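Local coordinates for COG1633: Uncharacterized conserved protein (Magnetospirillum magnetotacticum, PDB 2OH3) that binds a zinc ion within a rubrerythrin-like four-helix bundle of the ferritin-like superfamily, though its precise function is unknown, at residues A132-E135 / A136-V140; A47-S50 / T51-D55; D143-I146 / E147-R151; Y112-A115 / A116-A120. One frame throughout, in Å; residues are numbered along the deposited sequence. Where two conformers were deposited one is given.

Contact 1 (A132-E135 / A136-V140); sequences AAEE and AEHVV. With ZN (zinc ion), chain B.
The imidazole of His-138 has the backbone of the preceding turn over one face: Glu-134 O sits off-centre toward the rim, 3.3 Å from His-138 CD2, with Glu-135 CA over the same face. Both nitrogens at its edge are engaged. ND1 of His-138 binds the zinc ion at 2.1 Å, and Glu-135 OE1 binds it at 1.9 Å; carboxylate and ring stand almost perpendicular, 89° apart. CG of Glu-135 lies beside its backbone N (chi1 -64°) and the chain bends at chi2, which curls the carboxylate back to the metal. In one of two conformers of Glu-134, OE2 takes a hydrogen bond from His-138 NE2 at 3.3 Å, on the anti side of the carboxylate and tilted from the ring plane. This second-shell bond would help fix the rotation of the imidazole. The same conformer brings Glu-134 OE1 within 3.3 Å of Glu-137 OE2, a like-charged pair. A Glu and a His three residues apart form the ExxH motif of ferritin-like metal sites. Glu-105 of helix 94-118 also binds the zinc, Phe-49 of helix 37-61 meets the His-138 ring edge-to-face, and small Ala-132 and Ala-136 let helix 122-148 pack on Tyr-112 and Met-109 of helix 94-118.

Contact 2 (A47-S50 / T51-D55); sequences ARFS and TLHGD
Arg-48 reaches forward along helix 37-61, one rod of the ferritin-like four-helix bundle, to lie against Thr-51 and Leu-52. From CB the chain leaves with CG opposite the backbone N (chi1 178°) and bends at chi2, turning it along the helix toward the next turn. NE then comes within 4.0 Å of Leu-52 CG. At the tip, Leu-52 CD2 lies over one face of the guanidinium, off-centre, 3.5 Å from Arg-48 NH2, while NH1 approaches Thr-51 CG2. A long arginine suits this exposed strip, since its flat end can rest on a leucine methyl and still meet water.

The next pair, Phe-49 and His-53, lies side by side toward the interior. Their rings are inclined by only 25° but slid apart, with centroids 5.1 Å from each other, so overlap is slight; the closer fit is a CH-pi contact in which His-53 CB lies 4.2 Å from the Phe-49 ring centroid, over its face. His-53 ND1 is hydrogen-bonded to Glu-17 of helix 6-33, and the Phe-49 ring packs on Glu-134 and Glu-135 of helix 122-148. With an alanine at Phe-49, His-53 CB would probably lose its aromatic cover and a gap open beside those two glutamates. Outside, one water accepts from Arg-48 NH1 at 3.2 Å and is also hydrogen-bonded to Thr-51 OG1 at 3.0 Å.

Contact 3 (D143-I146 / E147-R151); sequences DKWI and EKTPR
Just past the C-terminal end of helix 122-148, Thr-149 and Arg-151 turn back toward the carbonyls of Trp-145 and Ile-146, and their side chains come at different oxygens. Thr-149 points its CB toward the helix; with OG1 beside the backbone N (chi1 -67°), the hydroxyl donates to Trp-145 O at 2.7 Å, from above the carbonyl plane. The same OG1 lies near the plane of the Trp-145 indole, at its edge, 4.2 Å from CE3. Arg-151 curls its chain so that the guanidinium presents its edge to Ile-146 O, which lies in the guanidinium plane, 2.6 Å from NH1.

Such turning back is helix C-terminal capping: the last carbonyls have no further turn to supply N-H donors. Ile-146 O is gripped twice, by Thr-149 N at 3.1 Å and by Arg-151 NH1, from opposite faces of its plane. NH1 of Arg-151 also donates to Thr-149 O at 2.6 Å, tying the departing chain to the helix end. A valine in place of Thr-149 would probably leave Trp-145 O without its hydroxyl donor. Apolar Ile-146 faces Leu-98 of helix 94-118, whereas Trp-145 leans on Val-42 of helix 37-61. On the exposed flank, the carboxylate of Glu-147 and the carbonyl of Lys-144 share a water, which donates to Lys-144 O at 2.8 Å and to Glu-147 OE1 at 3.0 Å.

Contact 4 (Y112-A115 / A116-A120); sequences YKEA and AANSA
Ala-115 and Ser-119 make the tight side of this last turn of helix 94-118. Ser-119 N donates to Ala-115 O at 3.0 Å, and Ser-119 CB lies 3.2 Å from that same oxygen. Ala-115 is buried, and its lone methyl takes up little of the room between the helices. One turn back, the hydrogen bond from Ala-116 N to Tyr-112 O, 3.0 Å long, is nearly straight at 171°, and Ala-116 CB rests 3.5 Å from Tyr-112 O.

The solvent side is looser. Glu-114 holds CG opposite its backbone N (chi1 -162°) and bends at chi2, which brings its carboxylate along the helix toward the side chain of Asn-118, the two flat groups inclined by 60°. Ala-117 adds just a methyl here, 3.4 Å from Lys-113 O. Long, polar residues suit this flank, where they can meet water.

Ser-119 is the first residue to leave helical backbone angles, so the chain turns off here toward the next helix. In the conformer given, its OG is hydrogen-bonded to Tyr-4 O and to Asp-121 N, while Lys-125 of helix 122-148 donates to the carbonyls of Ala-116 and Ser-119. Ala-115 packs on Phe-9 of helix 6-33, and Tyr-112 wedges between that helix, at Ala-13 and Leu-16, and helix 122-148, where it meets the ring of Phe-131 edge-to-face.

All four contacts are local ones along the rods of one helical bundle, and all are only partly buried. Contacts 1 and 2, on helices 122-148 and 37-61, lie nearer the centre of the chain (about 10 and 11 Å from it, centre to centre) and touch each other, so metal-binding chemistry meets aromatic packing. Contacts 3 and 4, each about 18 Å out, have more exposed residues and deal with helix ends: in contact 3 a hydroxyl and a guanidinium join backbone donors at the last carbonyls, in contact 4 backbone N-H groups alone do so within the segments. Contact 3 continues the helix of contact 1, whereas contact 4 closes helix 94-118 and reaches contact 1 through Tyr-112 and Lys-113.

Contact 1 (A132-E135 / A136-V140)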
loop_
_atom_site.group_PDB
_atom_site.type_symbol
_atom_site.label_atom_id
_atom_site.label_comp_id
_atom_site.label_asym_id
_atom_site.label_seq_id
_atom_site.Cartn_x
_atom_site.Cartn_y
_atom_site.Cartn_z
ATOM N N ALA A 132 -13.446 16.881 -5.810
ATOM C CA ALA A 132 -13.636 16.996 -4.346
ATOM C C ALA A 132 -15.110 16.961 -3.923
ATOM O O ALA A 132 -15.448 16.304 -2.931
ATOM C CB ALA A 132 -13.033 18.232 -3.864
ATOM N N ALA A 133 -15.977 17.670 -4.651
ATOM C CA ALA A 133 -17.409 17.679 -4.363
ATOM C C ALA A 133 -18.007 16.281 -4.480
ATOM O O ALA A 133 -18.828 15.884 -3.648
ATOM C CB ALA A 133 -18.156 18.670 -5.282
ATOM N N GLU A 134 -17.620 15.545 -5.516
ATOM C CA GLU A 134 -18.111 14.176 -5.650
ATOM C C GLU A 134 -17.553 13.235 -4.567
ATOM O O GLU A 134 -18.294 12.403 -4.052
ATOM C CB GLU A 134 -17.831 13.616 -7.052
ATOM C CG GLU A 134 -18.317 12.174 -7.285
ATOM C CD GLU A 134 -19.799 12.028 -7.599
ATOM O OE1 GLU A 134 -20.453 13.003 -8.034
ATOM O OE2 GLU A 134 -20.308 10.902 -7.430
ATOM N N GLU A 135 -16.284 13.351 -4.218
ATOM C CA GLU A 135 -15.754 12.494 -3.187
ATOM C C GLU A 135 -16.461 12.772 -1.895
ATOM O O GLU A 135 -16.701 11.851 -1.135
ATOM C CB GLU A 135 -14.228 12.648 -3.069
ATOM C CG GLU A 135 -13.546 12.187 -4.364
ATOM C CD GLU A 135 -13.997 10.789 -4.760
ATOM O OE1 GLU A 135 -14.010 9.943 -3.877
ATOM O OE2 GLU A 135 -14.398 10.543 -5.911
ATOM N N ALA A 136 -16.837 14.036 -1.679
ATOM C CA ALA A 136 -17.574 14.483 -0.486
ATOM C C ALA A 136 -18.935 13.828 -0.396
ATOM O O ALA A 136 -19.398 13.460 0.686
ATOM C CB ALA A 136 -17.730 16.014 -0.484
ATOM N N GLU A 137 -19.568 13.627 -1.542
ATOM C CA GLU A 137 -20.844 12.913 -1.556
ATOM C C GLU A 137 -20.619 11.466 -1.154
ATOM O O GLU A 137 -21.502 10.851 -0.597
ATOM C CB GLU A 137 -21.471 12.945 -2.931
ATOM C CG GLU A 137 -21.977 14.278 -3.305
ATOM C CD GLU A 137 -22.536 14.265 -4.713
ATOM O OE1 GLU A 137 -23.669 13.770 -4.894
ATOM O OE2 GLU A 137 -21.840 14.732 -5.645
ATOM N N HIS A 138 -19.455 10.912 -1.462
ATOM C CA HIS A 138 -19.168 9.512 -1.064
ATOM C C HIS A 138 -18.995 9.368 0.427
ATOM O O HIS A 138 -19.463 8.398 1.025
ATOM C CB HIS A 138 -17.930 8.998 -1.744
ATOM C CG HIS A 138 -18.053 8.956 -3.227
ATOM N ND1 HIS A 138 -16.994 8.656 -4.057
ATOM C CD2 HIS A 138 -19.115 9.177 -4.037
ATOM C CE1 HIS A 138 -17.395 8.708 -5.314
ATOM N NE2 HIS A 138 -18.679 9.003 -5.334
ATOM N N VAL A 139 -18.344 10.355 1.027
ATOM C CA VAL A 139 -18.130 10.356 2.459
ATOM C C VAL A 139 -19.480 10.418 3.138
ATOM O O VAL A 139 -19.753 9.621 4.022
ATOM C CB VAL A 139 -17.228 11.533 2.890
ATOM C CG1 VAL A 139 -17.104 11.603 4.389
ATOM C CG2 VAL A 139 -15.847 11.369 2.256
ATOM N N VAL A 140 -20.334 11.337 2.704
ATOM C CA VAL A 140 -21.664 11.474 3.287
ATOM C C VAL A 140 -22.465 10.170 3.172
ATOM O O VAL A 140 -23.105 9.765 4.121
ATOM C CB VAL A 140 -22.436 12.632 2.623
ATOM C CG1 VAL A 140 -23.914 12.617 3.026
ATOM C CG2 VAL A 140 -21.781 13.983 2.991
HETATM ZN ZN ZN B . -14.994 8.369 -3.642
#

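Contact 2 (A47-S50 / T51-D55)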
loop_
_atom_site.group_PDB
_atom_site.type_symbol
_atom_site.label_atom_id
_atom_site.label_comp_id
_atom_site.label_asym_id
_atom_site.label_seq_id
_atom_site.Cartn_x
_atom_site.Cartn_y
_atom_site.Cartn_z
ATOM N N ALA A 47 -16.475 0.503 -6.559
ATOM C CA ALA A 47 -15.439 -0.015 -7.435
ATOM C C ALA A 47 -15.834 0.318 -8.878
ATOM O O ALA A 47 -14.980 0.573 -9.713
ATOM C CB ALA A 47 -15.290 -1.522 -7.282
ATOM N N ARG A 48 -17.125 0.268 -9.150
ATOM C CA ARG A 48 -17.605 0.571 -10.498
ATOM C C ARG A 48 -17.471 2.040 -10.817
ATOM O O ARG A 48 -17.120 2.387 -11.930
ATOM C CB ARG A 48 -19.048 0.097 -10.679
ATOM C CG ARG A 48 -19.631 0.425 -12.050
ATOM C CD ARG A 48 -18.923 -0.324 -13.114
ATOM N NE ARG A 48 -19.489 0.001 -14.421
ATOM C CZ ARG A 48 -18.818 -0.064 -15.568
ATOM N NH1 ARG A 48 -17.531 -0.440 -15.594
ATOM N NH2 ARG A 48 -19.437 0.264 -16.704
ATOM N N PHE A 49 -17.759 2.911 -9.848
ATOM C CA PHE A 49 -17.551 4.334 -10.021
ATOM C C PHE A 49 -16.057 4.568 -10.345
ATOM O O PHE A 49 -15.729 5.377 -11.245
ATOM C CB PHE A 49 -17.974 5.124 -8.758
ATOM C CG PHE A 49 -17.529 6.566 -8.780
ATOM C CD1 PHE A 49 -16.238 6.919 -8.411
ATOM C CD2 PHE A 49 -18.382 7.560 -9.205
ATOM C CE1 PHE A 49 -15.805 8.264 -8.444
ATOM C CE2 PHE A 49 -17.950 8.910 -9.261
ATOM C CZ PHE A 49 -16.664 9.249 -8.872
ATOM N N SER A 50 -15.148 3.887 -9.623
ATOM C CA SER A 50 -13.709 4.054 -9.890
ATOM C C SER A 50 -13.344 3.789 -11.341
ATOM O O SER A 50 -12.644 4.560 -11.944
ATOM C CB SER A 50 -12.855 3.127 -9.050
ATOM O OG SER A 50 -11.532 3.162 -9.543
ATOM N N THR A 51 -13.804 2.678 -11.877
ATOM C CA THR A 51 -13.548 2.314 -13.243
ATOM C C THR A 51 -14.040 3.363 -14.221
ATOM O O THR A 51 -13.307 3.743 -15.139
ATOM C CB THR A 51 -14.219 0.989 -13.539
ATOM O OG1 THR A 51 -13.667 0.020 -12.645
ATOM C CG2 THR A 51 -14.011 0.581 -14.963
ATOM N N LEU A 52 -15.279 3.812 -14.029
ATOM C CA LEU A 52 -15.892 4.807 -14.904
ATOM C C LEU A 52 -15.169 6.139 -14.863
ATOM O O LEU A 52 -14.844 6.724 -15.899
ATOM C CB LEU A 52 -17.365 5.005 -14.533
ATOM C CG LEU A 52 -18.284 3.836 -14.859
ATOM C CD1 LEU A 52 -19.660 4.115 -14.325
ATOM C CD2 LEU A 52 -18.349 3.593 -16.361
ATOM N N HIS A 53 -14.907 6.601 -13.652
ATOM C CA HIS A 53 -14.188 7.836 -13.410
ATOM C C HIS A 53 -12.719 7.775 -13.855
ATOM O O HIS A 53 -12.211 8.686 -14.512
ATOM C CB HIS A 53 -14.241 8.205 -11.900
ATOM C CG HIS A 53 -13.985 9.656 -11.640
ATOM N ND1 HIS A 53 -13.014 10.112 -10.769
ATOM C CD2 HIS A 53 -14.556 10.764 -12.184
ATOM C CE1 HIS A 53 -13.011 11.437 -10.778
ATOM N NE2 HIS A 53 -13.938 11.857 -11.621
ATOM N N GLY A 54 -12.045 6.704 -13.475
ATOM C CA GLY A 54 -10.707 6.442 -13.963
ATOM C C GLY A 54 -10.616 6.494 -15.471
ATOM O O GLY A 54 -9.627 6.994 -16.006
ATOM N N ASP A 55 -11.616 5.953 -16.163
ATOM C CA ASP A 55 -11.608 5.942 -17.627
ATOM C C ASP A 55 -11.688 7.374 -18.178
ATOM O O ASP A 55 -10.996 7.713 -19.138
ATOM C CB ASP A 55 -12.745 5.081 -18.193
ATOM C CG ASP A 55 -12.475 3.562 -18.068
ATOM O OD1 ASP A 55 -11.320 3.125 -17.833
ATOM O OD2 ASP A 55 -13.450 2.805 -18.209
HETATM O O HOH W 1 -15.745 -2.023 -13.530
#

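Contact 3 (D143-I146 / E147-R151)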
loop_
_atom_site.group_PDB
_atom_site.type_symbol
_atom_site.label_atom_id
_atom_site.label_comp_id
_atom_site.label_asym_id
_atom_site.label_seq_id
_atom_site.Cartn_x
_atom_site.Cartn_y
_atom_site.Cartn_z
ATOM N N ASP A 143 -21.109 7.671 5.660
ATOM C CA ASP A 143 -21.609 8.099 6.993
ATOM C C ASP A 143 -23.011 7.583 7.296
ATOM O O ASP A 143 -23.292 7.185 8.416
ATOM C CB ASP A 143 -21.651 9.622 7.118
ATOM C CG ASP A 143 -20.280 10.261 7.314
ATOM O OD1 ASP A 143 -19.336 9.567 7.713
ATOM O OD2 ASP A 143 -20.162 11.494 7.099
ATOM N N LYS A 144 -23.891 7.639 6.301
ATOM C CA LYS A 144 -25.269 7.146 6.432
ATOM C C LYS A 144 -25.285 5.636 6.640
ATOM O O LYS A 144 -26.097 5.108 7.397
ATOM C CB LYS A 144 -26.102 7.528 5.190
ATOM C CG LYS A 144 -26.484 9.004 5.160
ATOM C CD LYS A 144 -26.955 9.463 3.783
ATOM C CE LYS A 144 -27.624 10.848 3.848
ATOM N NZ LYS A 144 -28.038 11.346 2.482
ATOM N N TRP A 145 -24.365 4.941 5.981
ATOM C CA TRP A 145 -24.232 3.497 6.157
ATOM C C TRP A 145 -23.710 3.137 7.529
ATOM O O TRP A 145 -24.252 2.253 8.193
ATOM C CB TRP A 145 -23.360 2.893 5.056
ATOM C CG TRP A 145 -24.217 2.516 3.939
ATOM C CD1 TRP A 145 -24.525 3.270 2.833
ATOM C CD2 TRP A 145 -24.986 1.314 3.841
ATOM N NE1 TRP A 145 -25.432 2.594 2.040
ATOM C CE2 TRP A 145 -25.735 1.392 2.641
ATOM C CE3 TRP A 145 -25.093 0.158 4.633
ATOM C CZ2 TRP A 145 -26.591 0.346 2.217
ATOM C CZ3 TRP A 145 -25.948 -0.871 4.216
ATOM C CH2 TRP A 145 -26.675 -0.770 3.022
ATOM N N ILE A 146 -22.668 3.836 7.948
ATOM C CA ILE A 146 -22.040 3.586 9.227
ATOM C C ILE A 146 -23.103 3.768 10.325
ATOM O O ILE A 146 -23.215 2.933 11.213
ATOM C CB ILE A 146 -20.773 4.485 9.388
ATOM C CG1 ILE A 146 -19.650 3.951 8.512
ATOM C CG2 ILE A 146 -20.272 4.531 10.819
ATOM C CD1 ILE A 146 -18.618 4.959 8.170
ATOM N N GLU A 147 -23.908 4.828 10.237
ATOM C CA GLU A 147 -25.058 5.034 11.145
ATOM C C GLU A 147 -25.969 3.813 11.327
ATOM O O GLU A 147 -26.364 3.491 12.428
ATOM C CB GLU A 147 -25.951 6.141 10.593
ATOM C CG GLU A 147 -25.549 7.536 10.918
ATOM C CD GLU A 147 -26.751 8.465 10.861
ATOM O OE1 GLU A 147 -27.091 8.929 9.750
ATOM O OE2 GLU A 147 -27.371 8.710 11.929
ATOM N N LYS A 148 -26.323 3.157 10.229
ATOM C CA LYS A 148 -27.289 2.060 10.247
ATOM C C LYS A 148 -26.623 0.692 10.514
ATOM O O LYS A 148 -27.294 -0.334 10.684
ATOM C CB LYS A 148 -28.078 2.046 8.924
ATOM C CG LYS A 148 -28.834 3.365 8.643
ATOM C CD LYS A 148 -30.113 3.497 9.505
ATOM C CE LYS A 148 -30.705 4.936 9.553
ATOM N NZ LYS A 148 -30.619 5.593 10.916
ATOM N N THR A 149 -25.300 0.688 10.566
ATOM C CA THR A 149 -24.534 -0.536 10.667
ATOM C C THR A 149 -24.272 -0.889 12.139
ATOM O O THR A 149 -23.661 -0.115 12.847
ATOM C CB THR A 149 -23.192 -0.389 9.931
ATOM O OG1 THR A 149 -23.428 -0.258 8.518
ATOM C CG2 THR A 149 -22.331 -1.594 10.168
ATOM N N PRO A 150 -24.702 -2.079 12.593
ATOM C CA PRO A 150 -24.486 -2.396 14.014
ATOM C C PRO A 150 -23.003 -2.579 14.353
ATOM O O PRO A 150 -22.224 -2.995 13.499
ATOM C CB PRO A 150 -25.260 -3.707 14.217
ATOM C CG PRO A 150 -25.298 -4.354 12.871
ATOM C CD PRO A 150 -25.342 -3.192 11.865
ATOM N N ARG A 151 -22.633 -2.261 15.591
ATOM C CA ARG A 151 -21.244 -2.335 16.034
ATOM C C ARG A 151 -20.940 -3.751 16.516
ATOM O O ARG A 151 -21.658 -4.268 17.366
ATOM C CB ARG A 151 -20.991 -1.361 17.190
ATOM C CG ARG A 151 -21.644 0.008 17.047
ATOM C CD ARG A 151 -21.467 0.557 15.666
ATOM N NE ARG A 151 -21.553 2.017 15.624
ATOM C CZ ARG A 151 -22.084 2.709 14.616
ATOM N NH1 ARG A 151 -22.564 2.087 13.556
ATOM N NH2 ARG A 151 -22.120 4.035 14.655
HETATM O O HOH W 2 -28.296 6.665 8.188
#

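Contact 4 (Y112-A115 / A116-A120)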
loop_
_atom_site.group_PDB
_atom_site.type_symbol
_atom_site.label_atom_id
_atom_site.label_comp_id
_atom_site.label_asym_id
_atom_site.label_seq_id
_atom_site.Cartn_x
_atom_site.Cartn_y
_atom_site.Cartn_z
ATOM N N TYR A 112 -7.816 16.427 -3.573
ATOM C CA TYR A 112 -8.485 17.239 -4.569
ATOM C C TYR A 112 -8.727 18.672 -4.091
ATOM O O TYR A 112 -8.477 19.604 -4.820
ATOM C CB TYR A 112 -9.782 16.578 -4.987
ATOM C CG TYR A 112 -9.583 15.281 -5.781
ATOM C CD1 TYR A 112 -8.672 15.193 -6.817
ATOM C CD2 TYR A 112 -10.312 14.146 -5.458
ATOM C CE1 TYR A 112 -8.504 13.969 -7.548
ATOM C CE2 TYR A 112 -10.159 12.953 -6.136
ATOM C CZ TYR A 112 -9.269 12.866 -7.192
ATOM O OH TYR A 112 -9.140 11.654 -7.854
ATOM N N LYS A 113 -9.206 18.851 -2.869
ATOM C CA LYS A 113 -9.429 20.202 -2.349
ATOM C C LYS A 113 -8.152 21.030 -2.263
ATOM O O LYS A 113 -8.149 22.238 -2.515
ATOM C CB LYS A 113 -10.021 20.115 -0.953
ATOM C CG LYS A 113 -11.462 19.673 -0.911
ATOM C CD LYS A 113 -11.913 19.425 0.526
ATOM C CE LYS A 113 -12.025 20.683 1.338
ATOM N NZ LYS A 113 -13.040 21.598 0.733
ATOM N N GLU A 114 -7.077 20.378 -1.844
ATOM C CA GLU A 114 -5.778 21.024 -1.683
ATOM C C GLU A 114 -5.199 21.442 -3.050
ATOM O O GLU A 114 -4.626 22.515 -3.194
ATOM C CB GLU A 114 -4.830 20.029 -0.978
ATOM C CG GLU A 114 -3.606 20.610 -0.349
ATOM C CD GLU A 114 -3.930 21.444 0.870
ATOM O OE1 GLU A 114 -4.994 21.212 1.504
ATOM O OE2 GLU A 114 -3.113 22.342 1.184
ATOM N N ALA A 115 -5.360 20.580 -4.051
ATOM C CA ALA A 115 -4.920 20.876 -5.394
ATOM C C ALA A 115 -5.715 22.046 -5.970
ATOM O O ALA A 115 -5.135 22.995 -6.498
ATOM C CB ALA A 115 -5.051 19.657 -6.268
ATOM N N ALA A 116 -7.033 22.008 -5.848
ATOM C CA ALA A 116 -7.861 23.101 -6.347
ATOM C C ALA A 116 -7.534 24.477 -5.702
ATOM O O ALA A 116 -7.613 25.510 -6.352
ATOM C CB ALA A 116 -9.328 22.760 -6.146
ATOM N N ALA A 117 -7.134 24.465 -4.438
ATOM C CA ALA A 117 -6.806 25.676 -3.699
ATOM C C ALA A 117 -5.426 26.214 -4.037
ATOM O O ALA A 117 -5.227 27.426 -4.081
ATOM C CB ALA A 117 -6.878 25.386 -2.226
ATOM N N ASN A 118 -4.464 25.327 -4.255
ATOM C CA ASN A 118 -3.066 25.740 -4.366
ATOM C C ASN A 118 -2.471 25.778 -5.765
ATOM O O ASN A 118 -1.368 26.277 -5.940
ATOM C CB ASN A 118 -2.177 24.859 -3.474
ATOM C CG ASN A 118 -2.491 25.029 -2.020
ATOM O OD1 ASN A 118 -2.521 24.069 -1.265
ATOM N ND2 ASN A 118 -2.760 26.248 -1.621
ATOM N N SER A 119 -3.177 25.244 -6.749
ATOM C CA SER A 119 -2.688 25.232 -8.121
ATOM C C SER A 119 -3.084 26.524 -8.814
ATOM O O SER A 119 -4.165 27.059 -8.566
ATOM C CB SER A 119 -3.258 24.044 -8.886
ATOM O OG SER A 119 -2.847 24.076 -10.236
ATOM N N ALA A 120 -2.205 27.025 -9.671
ATOM C CA ALA A 120 -2.479 28.212 -10.472
ATOM C C ALA A 120 -3.210 27.865 -11.791
ATOM O O ALA A 120 -3.854 28.731 -12.381
ATOM C CB ALA A 120 -1.176 28.949 -10.756
#